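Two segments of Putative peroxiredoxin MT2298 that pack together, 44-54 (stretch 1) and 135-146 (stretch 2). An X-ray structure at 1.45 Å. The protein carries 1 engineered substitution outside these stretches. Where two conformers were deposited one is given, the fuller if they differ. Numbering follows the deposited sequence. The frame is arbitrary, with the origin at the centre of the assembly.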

# COMPACT_ATOMS: atom_id res chain seq x y z
N GLY A 44 0.55 -14.61 -0.19
CA GLY A 44 0.32 -15.98 0.30
C GLY A 44 0.93 -16.30 1.62
O GLY A 44 0.26 -16.84 2.51
N ILE A 45 2.22 -16.05 1.77
CA ILE A 45 2.89 -16.38 3.02
C ILE A 45 2.37 -15.51 4.17
O ILE A 45 2.07 -16.01 5.26
CB ILE A 45 4.42 -16.35 2.92
CG1 ILE A 45 4.89 -17.41 1.91
CG2 ILE A 45 5.04 -16.57 4.29
CD1 ILE A 45 6.37 -17.31 1.64
N CYS A 46 2.22 -14.21 3.95
CA CYS A 46 1.66 -13.32 4.98
C CYS A 46 0.27 -13.79 5.40
O CYS A 46 -0.05 -13.77 6.58
CB CYS A 46 1.59 -11.88 4.49
SG CYS A 46 3.23 -11.12 4.25
N GLN A 47 -0.56 -14.19 4.45
CA GLN A 47 -1.89 -14.73 4.75
C GLN A 47 -1.78 -15.95 5.65
O GLN A 47 -2.50 -16.05 6.66
CB GLN A 47 -2.65 -15.09 3.46
CG GLN A 47 -4.12 -15.47 3.76
CD GLN A 47 -4.98 -14.25 3.90
OE1 GLN A 47 -5.04 -13.42 2.99
NE2 GLN A 47 -5.62 -14.09 5.06
N GLY A 48 -0.88 -16.85 5.34
CA GLY A 48 -0.72 -18.05 6.15
C GLY A 48 -0.31 -17.70 7.56
O GLY A 48 -0.79 -18.32 8.52
N GLU A 49 0.65 -16.80 7.69
CA GLU A 49 1.16 -16.44 9.03
C GLU A 49 0.09 -15.76 9.86
O GLU A 49 -0.11 -16.12 11.02
CB GLU A 49 2.40 -15.56 8.95
CG GLU A 49 3.58 -16.19 8.23
CD GLU A 49 4.87 -15.47 8.56
OE1 GLU A 49 4.98 -14.29 8.16
OE2 GLU A 49 5.76 -16.05 9.28
N LEU A 50 -0.62 -14.79 9.30
CA LEU A 50 -1.66 -14.12 10.09
C LEU A 50 -2.89 -15.00 10.29
O LEU A 50 -3.55 -14.86 11.30
CB LEU A 50 -1.99 -12.74 9.52
CG LEU A 50 -0.89 -11.68 9.68
CD1 LEU A 50 -1.50 -10.30 9.42
CD2 LEU A 50 -0.15 -11.72 10.99
N ASP A 51 -3.20 -15.89 9.36
CA ASP A 51 -4.29 -16.85 9.58
C ASP A 51 -3.96 -17.75 10.74
O ASP A 51 -4.86 -18.05 11.56
CB ASP A 51 -4.60 -17.67 8.31
CG ASP A 51 -5.34 -16.87 7.25
OD1 ASP A 51 -5.69 -15.66 7.44
OD2 ASP A 51 -5.64 -17.46 6.18
N GLN A 52 -2.72 -18.21 10.86
CA GLN A 52 -2.30 -19.05 12.00
C GLN A 52 -2.45 -18.23 13.29
O GLN A 52 -2.95 -18.73 14.31
CB GLN A 52 -0.88 -19.62 11.79
CG GLN A 52 -0.10 -20.12 13.02
CD GLN A 52 -0.29 -21.59 13.36
OE1 GLN A 52 -0.82 -22.38 12.59
NE2 GLN A 52 0.10 -21.94 14.57
N LEU A 53 -2.00 -16.98 13.27
CA LEU A 53 -2.11 -16.11 14.45
C LEU A 53 -3.59 -15.96 14.85
O LEU A 53 -3.96 -16.13 16.04
CB LEU A 53 -1.50 -14.74 14.13
CG LEU A 53 -1.12 -13.84 15.31
CD1 LEU A 53 -0.29 -12.65 14.82
CD2 LEU A 53 -2.35 -13.35 16.04
N ARG A 54 -4.43 -15.69 13.87
CA ARG A 54 -5.90 -15.58 14.03
C ARG A 54 -6.47 -16.84 14.69
O ARG A 54 -7.23 -16.74 15.67
CB ARG A 54 -6.58 -15.37 12.67
CG ARG A 54 -8.10 -15.42 12.66
CD ARG A 54 -8.66 -15.62 11.27
NE ARG A 54 -8.33 -16.94 10.75
CZ ARG A 54 -8.39 -17.35 9.48
NH1 ARG A 54 -8.72 -16.51 8.50
NH2 ARG A 54 -8.07 -18.60 9.19
N GLN A 135 13.50 -13.85 5.97
CA GLN A 135 13.30 -13.24 4.67
C GLN A 135 11.85 -13.37 4.18
O GLN A 135 11.06 -14.18 4.71
CB GLN A 135 14.26 -13.84 3.65
CG GLN A 135 15.73 -13.57 3.97
CD GLN A 135 16.08 -12.09 3.95
OE1 GLN A 135 15.85 -11.41 2.97
NE2 GLN A 135 16.61 -11.59 5.06
N PRO A 136 11.47 -12.56 3.19
CA PRO A 136 10.08 -12.62 2.72
C PRO A 136 9.66 -14.00 2.21
O PRO A 136 8.49 -14.38 2.31
CB PRO A 136 10.03 -11.57 1.61
CG PRO A 136 11.06 -10.57 2.03
CD PRO A 136 12.17 -11.40 2.63
N GLY A 137 10.60 -14.76 1.69
CA GLY A 137 10.30 -16.10 1.19
C GLY A 137 10.27 -17.20 2.22
O GLY A 137 9.99 -18.35 1.86
N GLU A 138 10.54 -16.88 3.49
CA GLU A 138 10.58 -17.82 4.58
C GLU A 138 9.29 -17.72 5.40
O GLU A 138 8.52 -16.77 5.24
CB GLU A 138 11.78 -17.53 5.48
CG GLU A 138 13.12 -17.82 4.83
CD GLU A 138 14.26 -17.60 5.80
OE1 GLU A 138 14.64 -16.42 6.01
OE2 GLU A 138 14.78 -18.61 6.34
N VAL A 139 9.06 -18.72 6.24
CA VAL A 139 7.92 -18.81 7.15
C VAL A 139 8.42 -18.96 8.57
O VAL A 139 9.25 -19.84 8.83
CB VAL A 139 7.01 -20.02 6.83
CG1 VAL A 139 5.77 -20.04 7.73
CG2 VAL A 139 6.63 -19.98 5.38
N ARG A 140 7.89 -18.17 9.50
CA ARG A 140 8.33 -18.23 10.89
C ARG A 140 7.69 -19.39 11.64
O ARG A 140 6.62 -19.88 11.26
CB ARG A 140 8.05 -16.89 11.58
CG ARG A 140 8.90 -15.78 11.03
CD ARG A 140 8.43 -14.43 11.54
NE ARG A 140 7.31 -13.95 10.75
CZ ARG A 140 6.94 -12.68 10.71
NH1 ARG A 140 7.50 -11.79 11.53
NH2 ARG A 140 5.98 -12.32 9.88
N ASP A 141 8.37 -19.82 12.71
CA ASP A 141 7.89 -20.84 13.62
C ASP A 141 7.26 -20.15 14.83
O ASP A 141 7.95 -19.63 15.70
CB ASP A 141 9.08 -21.71 14.04
CG ASP A 141 8.70 -22.84 14.96
OD1 ASP A 141 7.53 -22.94 15.36
OD2 ASP A 141 9.62 -23.64 15.26
N GLN A 142 5.93 -20.12 14.85
CA GLN A 142 5.20 -19.40 15.88
C GLN A 142 5.29 -20.02 17.29
O GLN A 142 5.00 -19.37 18.27
CB GLN A 142 3.75 -19.14 15.44
CG GLN A 142 3.68 -18.37 14.12
CD GLN A 142 2.30 -17.86 13.75
OE1 GLN A 142 1.37 -17.90 14.55
NE2 GLN A 142 2.15 -17.38 12.52
N ARG A 143 5.80 -21.24 17.38
CA ARG A 143 6.12 -21.81 18.69
C ARG A 143 7.10 -20.95 19.50
O ARG A 143 7.04 -20.87 20.72
CB ARG A 143 6.71 -23.22 18.56
CG ARG A 143 5.90 -24.23 17.78
CD ARG A 143 6.66 -25.56 17.78
NE ARG A 143 8.02 -25.38 17.24
CZ ARG A 143 9.09 -26.11 17.54
NH1 ARG A 143 9.01 -27.15 18.39
NH2 ARG A 143 10.26 -25.82 16.97
N LEU A 144 8.02 -20.30 18.80
CA LEU A 144 9.00 -19.45 19.43
C LEU A 144 8.31 -18.22 20.06
O LEU A 144 8.71 -17.70 21.10
CB LEU A 144 10.07 -19.04 18.42
CG LEU A 144 10.74 -20.17 17.60
CD1 LEU A 144 11.70 -19.58 16.58
CD2 LEU A 144 11.44 -21.19 18.46
N TRP A 145 7.26 -17.74 19.39
CA TRP A 145 6.54 -16.59 19.87
C TRP A 145 5.78 -16.87 21.14
O TRP A 145 5.87 -16.14 22.09
CB TRP A 145 5.51 -16.13 18.81
CG TRP A 145 6.04 -15.88 17.41
CD1 TRP A 145 7.35 -15.92 16.96
CD2 TRP A 145 5.24 -15.49 16.28
NE1 TRP A 145 7.38 -15.63 15.61
CE2 TRP A 145 6.11 -15.33 15.18
CE3 TRP A 145 3.87 -15.27 16.11
CZ2 TRP A 145 5.65 -14.94 13.92
CZ3 TRP A 145 3.43 -14.88 14.87
CH2 TRP A 145 4.31 -14.75 13.79
N THR A 146 5.01 -17.95 21.13
CA THR A 146 4.29 -18.34 22.34
C THR A 146 5.27 -18.65 23.48
O THR A 146 5.01 -18.27 24.61
CB THR A 146 3.37 -19.55 22.11
OG1 THR A 146 4.11 -20.64 21.57
CG2 THR A 146 2.25 -19.23 21.15
O HOH W 1 4.50 -18.16 10.61
O HOH W 2 0.13 -19.52 16.34

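Residues 44-54 form a continuous helix, whereas 135-146 begin with a type I turn from Q135 to E138, run on as an extended loop, and enter a second helix by 143. Before that helix, D141 OD1 accepts from R143 N (3.2 Å), a capping bond. The loop follows the first helix from I45, opposite V139 (CA to CA 6.9 Å), to L53, near Q142 (CA to CA 8.1 Å).

At the centre lies E49, whose carboxylate fits the donor pattern of R140. E49 OE1 accepts from R140 NH2 (2.8 Å) and E49 OE2 from R140 NE (3.0 Å), a bidentate salt bridge near the guanidinium plane; E49 OE2 also takes R140 N (3.0 Å), so that side chain and backbone are held together. Q142 points toward the helix and donates from NE2 to E49 O (3.0 Å), a carbonyl that also accepts the helical bond from L53 N (3.1 Å). Two waters extend this network: water 1 joins E49 OE2, R140 O and Q142 NE2, and water 2 links Q52 NE2 to Q142 OE1.

Apolar contacts flank the polar centre. I45 CG2 meets V139 CG2 at 3.9 Å, while I45 CD1 lies 3.7 Å from P136 O, against the turn. Towards the other end, L53 CD1 approaches W145 CZ3 obliquely at 4.3 Å.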